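Local coordinates for maternal effect protein oskar (Drosophila melanogaster, PDB 5A4A) that acts as a germline inducer in the germ plasm and binds RNA, its OSK domain being related to the SGNH hydrolases, at residues Leu41-Arg46 / Leu52-Cys57; Gln98-Phe103 / Asn142-Ser147. One frame throughout, in Å; residues are numbered along the deposited sequence.

Contact 1. Residues Leu41-Arg46 / Leu52-Cys57; sequences LKCRFR and LQSGLC. With SO4 (sulfate ion), chain F; SO4 (sulfate ion), chain E.
Leu52 lies over one face of the Phe45 ring. Its CG sits 3.8 Å from the Phe45 ring centroid, 12° off the ring normal, which is a CH-pi contact. Its CD1 leans to the CG side of the ring and its CD2 to the CZ side. Phe45 is aimed there with CG anti to its own carbonyl carbon (chi1 -62°). An alanine in place of Phe45 would probably leave Leu52 without the ring it rests on and open a gap beside Leu34 and Arg38 of helix 31-40. Gln53 then meets the loop through its backbone. Arg46 N donates to Gln53 O at 2.9 Å, in a nearly straight bond. Phe45 CA adds a CA-H...O contact to Gln53 O at 3.3 Å. A water spans Gln53 N and Arg46 O. Ser54 has OG anti to its backbone N and donates to Arg44 O at 2.8 Å, tilted 27° from the carbonyl plane. Ser54 OG also lies 3.4 Å from Cys43 CB. Gly55 passes near the Arg46 guanidinium, which forms a salt bridge with Asp19. Arg46 NH1 also holds one sulfate, and Arg44 NE and NH2 grip another together with Phe45 N. Both anions probably come from the crystallisation liquor. One is also bound by His48 and Asn8, the other by Arg38. From Ser54 to Cys57 the chain makes a type II' beta turn, with Gly55 at positive phi. The arrangement is a beta hairpin, strands 53-54 and 56-58 around that turn, with the loop after helix 31-40 laid against its first strand.

Contact 2. Residues Gln98-Phe103 / Asn142-Ser147; sequences QIEHDF and NKFIRS. With SO4 (sulfate ion), chain G.
Glu100 reaches across to Phe144 and runs over one face of its ring. Its CB starts near the far rim, 3.7 Å from Phe144 CZ. Its CG lies over the centre of the ring, 3.7 Å from the Phe144 centroid, in a CH-pi contact. Its CD comes 3.7 Å from Phe144 CD1, and the carboxylate is stacked on the ring with the planes 15° apart. At the tip, OE2 approaches Phe144 CB at 3.7 Å. The extended chain beyond CG (chi2 172°) is what carries the acid along the ring. The outer end of the ring also meets the helix backbone, with Phe144 CE2 3.6 Å from Glu100 O. Next to this pair, Phe103 CD2 touches the edge of the Phe144 ring at CE2, 3.9 Å away. Ile145 places CG1 over a face of the Phe103 ring, 4.0 Å from Phe103 CZ. The rings of Phe141 and Phe103 meet edge-to-face, and Leu119 of strand 116-120 touches Phe103 and Ile145. The helix axes are 10.9 Å apart and cross at -28°. No hydrogen bond joins the two segments. The helices are therefore held by apolar and CH-pi packing, and Glu100 contributes mainly through its CB and CG methylenes, its carboxylate probably adding little.

Contact 1 closes before contact 2 opens along the chain. Their centres are 26 Å apart, their nearest atoms about 13 Å, and they lie on opposite sides of the chain's centre. The mixed sheet connects them. In contact 1, strand 56-58 pairs parallel with strand 25-29, which pairs in turn with 80-84, and that with 116-120. Helices 96-112 and 132-148 of contact 2 pack on strand 116-120 through Phe103 and Ile145. Helix 63-71 is a second shared element, touched by Leu56 near its C-terminal end and by Ile99, Asp102 and Phe103 near its N-terminal end. The two contacts thus lie in separate parts of one alpha/beta domain of the SGNH hydrolase clan.

Contact 1. Residues Leu41-Arg46 / Leu52-Cys57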
ATOM      1  N   LEU A  41       3.892  14.028  -3.044  1.00 12.30           N
ATOM      2  CA  LEU A  41       4.901  14.029  -1.979  1.00 12.65           C
ATOM      3  C   LEU A  41       6.354  14.102  -2.463  1.00 14.21           C
ATOM      4  O   LEU A  41       7.279  13.825  -1.697  1.00 16.67           O
ATOM      5  CB  LEU A  41       4.702  12.815  -1.053  1.00 12.33           C
ATOM      6  CG  LEU A  41       3.323  12.719  -0.389  1.00 12.91           C
ATOM      7  CD1 LEU A  41       3.116  11.339   0.232  1.00 12.01           C
ATOM      8  CD2 LEU A  41       3.159  13.799   0.677  1.00 16.67           C
ATOM      9  N   LYS A  42       6.543  14.463  -3.732  1.00 14.27           N
ATOM     10  CA  LYS A  42       7.873  14.731  -4.296  1.00 18.64           C
ATOM     11  C   LYS A  42       8.843  13.552  -4.238  1.00 18.51           C
ATOM     12  O   LYS A  42      10.055  13.743  -4.183  1.00 17.85           O
ATOM     13  CB  LYS A  42       8.510  15.944  -3.610  1.00 17.98           C
ATOM     14  CG  LYS A  42       7.705  17.224  -3.764  1.00 26.92           C
ATOM     15  CD  LYS A  42       8.397  18.393  -3.079  1.00 32.80           C
ATOM     16  CE  LYS A  42       7.767  19.713  -3.490  1.00 44.09           C
ATOM     17  NZ  LYS A  42       8.312  20.859  -2.706  1.00 54.25           N
ATOM     18  N   CYS A  43       8.328  12.333  -4.265  1.00 14.24           N
ATOM     19  CA  CYS A  43       9.229  11.182  -4.212  1.00 13.82           C
ATOM     20  C   CYS A  43       9.952  10.963  -5.541  1.00 13.97           C
ATOM     21  O   CYS A  43       9.506  11.431  -6.587  1.00 14.95           O
ATOM     22  CB  CYS A  43       8.509   9.906  -3.741  1.00 15.49           C
ATOM     23  SG  CYS A  43       7.619   8.968  -5.004  1.00 18.65           S
ATOM     24  N   ARG A  44      11.078  10.259  -5.471  1.00 11.62           N
ATOM     25  CA  ARG A  44      11.888   9.922  -6.644  1.00 11.75           C
ATOM     26  C   ARG A  44      11.926   8.406  -6.778  1.00 11.83           C
ATOM     27  O   ARG A  44      11.807   7.693  -5.785  1.00 14.11           O
ATOM     28  CB  ARG A  44      13.309  10.447  -6.457  1.00 18.40           C
ATOM     29  CG  ARG A  44      13.392  11.952  -6.215  1.00 23.79           C
ATOM     30  CD  ARG A  44      13.003  12.727  -7.459  1.00 27.00           C
ATOM     31  NE  ARG A  44      13.891  12.410  -8.574  1.00 31.05           N
ATOM     32  CZ  ARG A  44      15.106  12.925  -8.730  1.00 37.31           C
ATOM     33  NH1 ARG A  44      15.583  13.794  -7.846  1.00 36.72           N
ATOM     34  NH2 ARG A  44      15.846  12.572  -9.769  1.00 34.78           N
ATOM     35  N   PHE A  45      12.118   7.906  -7.991  1.00 12.72           N
ATOM     36  CA  PHE A  45      12.148   6.459  -8.194  1.00 14.28           C
ATOM     37  C   PHE A  45      13.577   5.946  -8.059  1.00 17.80           C
ATOM     38  O   PHE A  45      14.516   6.657  -8.391  1.00 17.99           O
ATOM     39  CB  PHE A  45      11.583   6.095  -9.573  1.00 14.31           C
ATOM     40  CG  PHE A  45      10.144   6.479  -9.768  1.00 11.93           C
ATOM     41  CD1 PHE A  45       9.176   6.127  -8.831  1.00 14.47           C
ATOM     42  CD2 PHE A  45       9.758   7.212 -10.887  1.00 16.24           C
ATOM     43  CE1 PHE A  45       7.845   6.493  -9.012  1.00 15.33           C
ATOM     44  CE2 PHE A  45       8.421   7.573 -11.075  1.00 14.87           C
ATOM     45  CZ  PHE A  45       7.468   7.211 -10.128  1.00 10.66           C
ATOM     46  N   ARG A  46      13.749   4.727  -7.558  1.00 10.35           N
ATOM     47  CA  ARG A  46      15.084   4.146  -7.440  1.00 10.87           C
ATOM     48  C   ARG A  46      15.645   3.859  -8.826  1.00 11.44           C
ATOM     49  O   ARG A  46      15.003   3.175  -9.630  1.00 14.52           O
ATOM     50  CB  ARG A  46      15.038   2.853  -6.643  1.00 10.63           C
ATOM     51  CG  ARG A  46      14.705   3.063  -5.162  1.00 10.49           C
ATOM     52  CD  ARG A  46      15.836   3.831  -4.497  1.00 11.20           C
ATOM     53  NE  ARG A  46      15.628   4.025  -3.063  1.00 14.78           N
ATOM     54  CZ  ARG A  46      16.235   3.306  -2.126  1.00 16.55           C
ATOM     55  NH1 ARG A  46      17.071   2.340  -2.484  1.00 17.63           N
ATOM     56  NH2 ARG A  46      16.000   3.550  -0.838  1.00 15.24           N
ATOM     57  N   LEU A  52       9.396  -0.289 -10.762  1.00 11.60           N
ATOM     58  CA  LEU A  52       9.339   1.062 -10.238  1.00  8.74           C
ATOM     59  C   LEU A  52       9.121   1.001  -8.734  1.00 11.98           C
ATOM     60  O   LEU A  52       8.256   0.266  -8.253  1.00 11.94           O
ATOM     61  CB  LEU A  52       8.150   1.786 -10.848  1.00 13.44           C
ATOM     62  CG  LEU A  52       8.251   3.275 -11.124  1.00 21.31           C
ATOM     63  CD1 LEU A  52       9.411   3.534 -12.089  1.00 16.29           C
ATOM     64  CD2 LEU A  52       6.946   3.742 -11.720  1.00 19.72           C
ATOM     65  N   GLN A  53       9.897   1.783  -7.995  1.00 10.84           N
ATOM     66  CA  GLN A  53       9.717   1.842  -6.549  1.00  9.88           C
ATOM     67  C   GLN A  53      10.358   3.091  -5.980  1.00 11.09           C
ATOM     68  O   GLN A  53      11.197   3.717  -6.625  1.00 11.37           O
ATOM     69  CB  GLN A  53      10.314   0.600  -5.890  1.00 10.60           C
ATOM     70  CG  GLN A  53      11.797   0.371  -6.204  1.00 10.48           C
ATOM     71  CD  GLN A  53      12.203  -1.073  -5.975  1.00 13.35           C
ATOM     72  OE1 GLN A  53      12.593  -1.454  -4.864  1.00 16.61           O
ATOM     73  NE2 GLN A  53      12.087  -1.893  -7.020  1.00 13.60           N
ATOM     74  N   SER A  54       9.956   3.441  -4.762  1.00  8.82           N
ATOM     75  CA  SER A  54      10.520   4.569  -4.042  1.00 10.31           C
ATOM     76  C   SER A  54      10.387   4.193  -2.586  1.00 14.73           C
ATOM     77  O   SER A  54       9.279   4.127  -2.081  1.00 14.80           O
ATOM     78  CB  SER A  54       9.713   5.841  -4.297  1.00 13.05           C
ATOM     79  OG  SER A  54      10.266   6.944  -3.600  1.00 16.02           O
ATOM     80  N   GLY A  55      11.505   3.914  -1.929  1.00 16.38           N
ATOM     81  CA  GLY A  55      11.466   3.440  -0.556  1.00 14.86           C
ATOM     82  C   GLY A  55      10.690   2.139  -0.442  1.00 14.85           C
ATOM     83  O   GLY A  55      10.937   1.191  -1.193  1.00 15.47           O
ATOM     84  N   LEU A  56       9.751   2.094   0.503  1.00 11.22           N
ATOM     85  CA  LEU A  56       8.949   0.897   0.731  1.00 10.45           C
ATOM     86  C   LEU A  56       7.680   0.852  -0.129  1.00 13.83           C
ATOM     87  O   LEU A  56       6.829  -0.017   0.060  1.00 13.02           O
ATOM     88  CB  LEU A  56       8.597   0.775   2.226  1.00  9.49           C
ATOM     89  CG  LEU A  56       9.804   0.824   3.168  1.00 12.42           C
ATOM     90  CD1 LEU A  56       9.344   0.793   4.630  1.00 13.12           C
ATOM     91  CD2 LEU A  56      10.762  -0.324   2.898  1.00 15.79           C
ATOM     92  N   CYS A  57       7.553   1.780  -1.074  1.00 11.61           N
ATOM     93  CA  CYS A  57       6.494   1.710  -2.079  1.00  7.89           C
ATOM     94  C   CYS A  57       7.032   1.081  -3.353  1.00  9.48           C
ATOM     95  O   CYS A  57       7.879   1.666  -4.013  1.00 13.11           O
ATOM     96  CB  CYS A  57       5.943   3.108  -2.402  1.00  7.87           C
ATOM     97  SG  CYS A  57       4.946   3.788  -1.040  1.00 11.96           S
TER
HETATM   98  S   SO4 F1611      13.122  10.017 -11.214  1.00 26.01           S
HETATM   99  O1  SO4 F1611      12.356  10.884 -12.097  1.00 25.56           O
HETATM  100  O2  SO4 F1611      13.040   8.638 -11.681  1.00 28.18           O
HETATM  101  O3  SO4 F1611      14.513  10.456 -11.194  1.00 28.90           O
HETATM  102  O4  SO4 F1611      12.586  10.089  -9.852  1.00 22.61           O
HETATM  103  S   SO4 E1610      19.007   2.250  -5.892  1.00 17.84           S
HETATM  104  O1  SO4 E1610      18.443   2.401  -7.228  1.00 19.64           O
HETATM  105  O2  SO4 E1610      20.335   1.642  -5.987  1.00 18.35           O
HETATM  106  O3  SO4 E1610      19.104   3.563  -5.258  1.00 18.20           O
HETATM  107  O4  SO4 E1610      18.165   1.386  -5.088  1.00 18.65           O
HETATM  108  O   HOH W   1      12.493   2.133  -9.638  1.00 11.74           O

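Contact 2. Residues Gln98-Phe103 / Asn142-Ser147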
ATOM      1  N   GLN A  98      -5.660 -16.857   2.459  1.00 16.86           N
ATOM      2  CA  GLN A  98      -4.222 -16.723   2.341  1.00 14.71           C
ATOM      3  C   GLN A  98      -3.811 -15.267   2.566  1.00 14.12           C
ATOM      4  O   GLN A  98      -2.809 -14.984   3.222  1.00 14.63           O
ATOM      5  CB  GLN A  98      -3.811 -17.181   0.947  1.00 23.25           C
ATOM      6  CG  GLN A  98      -2.385 -17.608   0.793  1.00 33.70           C
ATOM      7  CD  GLN A  98      -2.111 -18.048  -0.633  1.00 42.41           C
ATOM      8  OE1 GLN A  98      -1.651 -17.260  -1.451  1.00 45.37           O
ATOM      9  NE2 GLN A  98      -2.428 -19.304  -0.944  1.00 45.75           N
ATOM     10  N   ILE A  99      -4.596 -14.348   2.014  1.00 12.80           N
ATOM     11  CA  ILE A  99      -4.364 -12.918   2.191  1.00 11.62           C
ATOM     12  C   ILE A  99      -4.405 -12.537   3.676  1.00 14.80           C
ATOM     13  O   ILE A  99      -3.543 -11.807   4.172  1.00 13.26           O
ATOM     14  CB  ILE A  99      -5.407 -12.098   1.393  1.00 13.31           C
ATOM     15  CG1 ILE A  99      -5.194 -12.308  -0.111  1.00 15.66           C
ATOM     16  CG2 ILE A  99      -5.335 -10.623   1.738  1.00 18.54           C
ATOM     17  CD1 ILE A  99      -6.228 -11.615  -0.996  1.00 17.36           C
ATOM     18  N   GLU A 100      -5.411 -13.038   4.381  1.00 13.91           N
ATOM     19  CA  GLU A 100      -5.552 -12.756   5.805  1.00 13.92           C
ATOM     20  C   GLU A 100      -4.422 -13.405   6.604  1.00 14.05           C
ATOM     21  O   GLU A 100      -3.849 -12.791   7.505  1.00 15.93           O
ATOM     22  CB  GLU A 100      -6.934 -13.205   6.291  1.00 14.42           C
ATOM     23  CG  GLU A 100      -8.036 -12.325   5.714  1.00 14.76           C
ATOM     24  CD  GLU A 100      -9.434 -12.833   5.988  1.00 20.59           C
ATOM     25  OE1 GLU A 100      -9.573 -13.974   6.467  1.00 21.50           O
ATOM     26  OE2 GLU A 100     -10.394 -12.079   5.714  1.00 19.90           O
ATOM     27  N   HIS A 101      -4.101 -14.646   6.260  1.00 14.10           N
ATOM     28  CA  HIS A 101      -2.968 -15.344   6.872  1.00 17.87           C
ATOM     29  C   HIS A 101      -1.659 -14.557   6.713  1.00 16.36           C
ATOM     30  O   HIS A 101      -0.905 -14.373   7.675  1.00 13.69           O
ATOM     31  CB  HIS A 101      -2.828 -16.737   6.258  1.00 17.32           C
ATOM     32  CG  HIS A 101      -1.576 -17.451   6.653  1.00 21.75           C
ATOM     33  ND1 HIS A 101      -1.415 -18.046   7.887  1.00 29.50           N
ATOM     34  CD2 HIS A 101      -0.419 -17.663   5.983  1.00 23.38           C
ATOM     35  CE1 HIS A 101      -0.218 -18.597   7.956  1.00 29.51           C
ATOM     36  NE2 HIS A 101       0.406 -18.381   6.812  1.00 25.86           N
ATOM     37  N   ASP A 102      -1.386 -14.102   5.494  1.00 15.57           N
ATOM     38  CA  ASP A 102      -0.170 -13.337   5.213  1.00 13.88           C
ATOM     39  C   ASP A 102      -0.153 -12.009   5.965  1.00 14.08           C
ATOM     40  O   ASP A 102       0.876 -11.604   6.510  1.00 12.53           O
ATOM     41  CB  ASP A 102      -0.036 -13.071   3.705  1.00 13.69           C
ATOM     42  CG  ASP A 102       0.209 -14.335   2.902  1.00 16.78           C
ATOM     43  OD1 ASP A 102       0.493 -15.392   3.506  1.00 15.23           O
ATOM     44  OD2 ASP A 102       0.126 -14.272   1.652  1.00 20.20           O
ATOM     45  N   PHE A 103      -1.296 -11.331   5.997  1.00  9.85           N
ATOM     46  CA  PHE A 103      -1.390 -10.049   6.679  1.00 11.85           C
ATOM     47  C   PHE A 103      -1.147 -10.209   8.191  1.00 13.54           C
ATOM     48  O   PHE A 103      -0.449  -9.405   8.808  1.00 11.70           O
ATOM     49  CB  PHE A 103      -2.741  -9.380   6.398  1.00 13.07           C
ATOM     50  CG  PHE A 103      -2.828  -7.970   6.914  1.00 10.97           C
ATOM     51  CD1 PHE A 103      -2.288  -6.928   6.186  1.00 17.31           C
ATOM     52  CD2 PHE A 103      -3.431  -7.696   8.136  1.00 11.73           C
ATOM     53  CE1 PHE A 103      -2.351  -5.631   6.649  1.00 17.79           C
ATOM     54  CE2 PHE A 103      -3.498  -6.396   8.612  1.00 14.69           C
ATOM     55  CZ  PHE A 103      -2.955  -5.364   7.870  1.00 14.24           C
ATOM     56  N   ASN A 142     -10.909  -5.541   4.227  1.00 12.98           N
ATOM     57  CA  ASN A 142     -10.929  -4.286   4.962  1.00 11.72           C
ATOM     58  C   ASN A 142     -11.504  -4.481   6.354  1.00 10.88           C
ATOM     59  O   ASN A 142     -11.001  -3.896   7.314  1.00 13.86           O
ATOM     60  CB  ASN A 142     -11.701  -3.192   4.217  1.00  9.16           C
ATOM     61  CG  ASN A 142     -10.889  -2.567   3.099  1.00 10.48           C
ATOM     62  OD1 ASN A 142      -9.703  -2.828   2.971  1.00 13.21           O
ATOM     63  ND2 ASN A 142     -11.526  -1.715   2.302  1.00 12.45           N
ATOM     64  N   LYS A 143     -12.540  -5.313   6.467  1.00 10.33           N
ATOM     65  CA  LYS A 143     -13.088  -5.646   7.788  1.00 11.39           C
ATOM     66  C   LYS A 143     -12.051  -6.397   8.622  1.00 14.21           C
ATOM     67  O   LYS A 143     -11.950  -6.180   9.841  1.00 16.16           O
ATOM     68  CB  LYS A 143     -14.371  -6.476   7.666  1.00 13.67           C
ATOM     69  CG  LYS A 143     -15.606  -5.658   7.354  1.00 22.17           C
ATOM     70  CD  LYS A 143     -16.866  -6.522   7.338  1.00 29.96           C
ATOM     71  CE  LYS A 143     -17.282  -6.944   8.737  1.00 37.31           C
ATOM     72  NZ  LYS A 143     -18.492  -7.818   8.695  1.00 41.52           N
ATOM     73  N   PHE A 144     -11.283  -7.270   7.965  1.00 11.26           N
ATOM     74  CA  PHE A 144     -10.225  -8.030   8.628  1.00 16.05           C
ATOM     75  C   PHE A 144      -9.138  -7.098   9.156  1.00 16.88           C
ATOM     76  O   PHE A 144      -8.672  -7.275  10.282  1.00 18.53           O
ATOM     77  CB  PHE A 144      -9.617  -9.098   7.705  1.00 14.04           C
ATOM     78  CG  PHE A 144      -8.531  -9.932   8.358  1.00 14.84           C
ATOM     79  CD1 PHE A 144      -8.854 -11.002   9.180  1.00 18.14           C
ATOM     80  CD2 PHE A 144      -7.194  -9.645   8.141  1.00 18.15           C
ATOM     81  CE1 PHE A 144      -7.866 -11.763   9.781  1.00 22.74           C
ATOM     82  CE2 PHE A 144      -6.197 -10.401   8.739  1.00 14.80           C
ATOM     83  CZ  PHE A 144      -6.533 -11.463   9.556  1.00 22.56           C
ATOM     84  N   ILE A 145      -8.740  -6.105   8.359  1.00 11.44           N
ATOM     85  CA  ILE A 145      -7.743  -5.139   8.839  1.00 13.99           C
ATOM     86  C   ILE A 145      -8.231  -4.493  10.140  1.00 17.60           C
ATOM     87  O   ILE A 145      -7.492  -4.394  11.128  1.00 14.35           O
ATOM     88  CB  ILE A 145      -7.437  -4.043   7.797  1.00 11.46           C
ATOM     89  CG1 ILE A 145      -6.685  -4.636   6.598  1.00 10.61           C
ATOM     90  CG2 ILE A 145      -6.612  -2.906   8.428  1.00 13.84           C
ATOM     91  CD1 ILE A 145      -6.599  -3.710   5.398  1.00 11.53           C
ATOM     92  N   ARG A 146      -9.485  -4.068  10.136  1.00 13.86           N
ATOM     93  CA  ARG A 146     -10.047  -3.370  11.271  1.00 15.63           C
ATOM     94  C   ARG A 146     -10.089  -4.251  12.524  1.00 19.14           C
ATOM     95  O   ARG A 146      -9.842  -3.773  13.638  1.00 18.57           O
ATOM     96  CB  ARG A 146     -11.447  -2.842  10.940  1.00 14.44           C
ATOM     97  CG  ARG A 146     -12.065  -2.058  12.085  1.00 23.45           C
ATOM     98  CD  ARG A 146     -13.009  -0.973  11.602  1.00 33.67           C
ATOM     99  NE  ARG A 146     -14.383  -1.438  11.455  1.00 40.51           N
ATOM    100  N   SER A 147     -10.383  -5.536  12.350  1.00 19.01           N
ATOM    101  CA  SER A 147     -10.501  -6.434  13.498  1.00 19.42           C
ATOM    102  C   SER A 147      -9.140  -6.972  13.962  1.00 21.52           C
ATOM    103  O   SER A 147      -8.869  -7.051  15.158  1.00 22.00           O
ATOM    104  CB  SER A 147     -11.467  -7.584  13.187  1.00 23.26           C
ATOM    105  OG  SER A 147     -10.966  -8.402  12.148  1.00 31.11           O
TER
HETATM  106  S   SO4 G1612       4.476 -18.381   5.456  1.00 44.80           S
HETATM  107  O1  SO4 G1612       5.348 -18.996   4.456  1.00 45.00           O
HETATM  108  O2  SO4 G1612       5.308 -17.767   6.490  1.00 42.71           O
HETATM  109  O3  SO4 G1612       3.643 -17.370   4.803  1.00 47.14           O
HETATM  110  O4  SO4 G1612       3.607 -19.385   6.065  1.00 45.52           O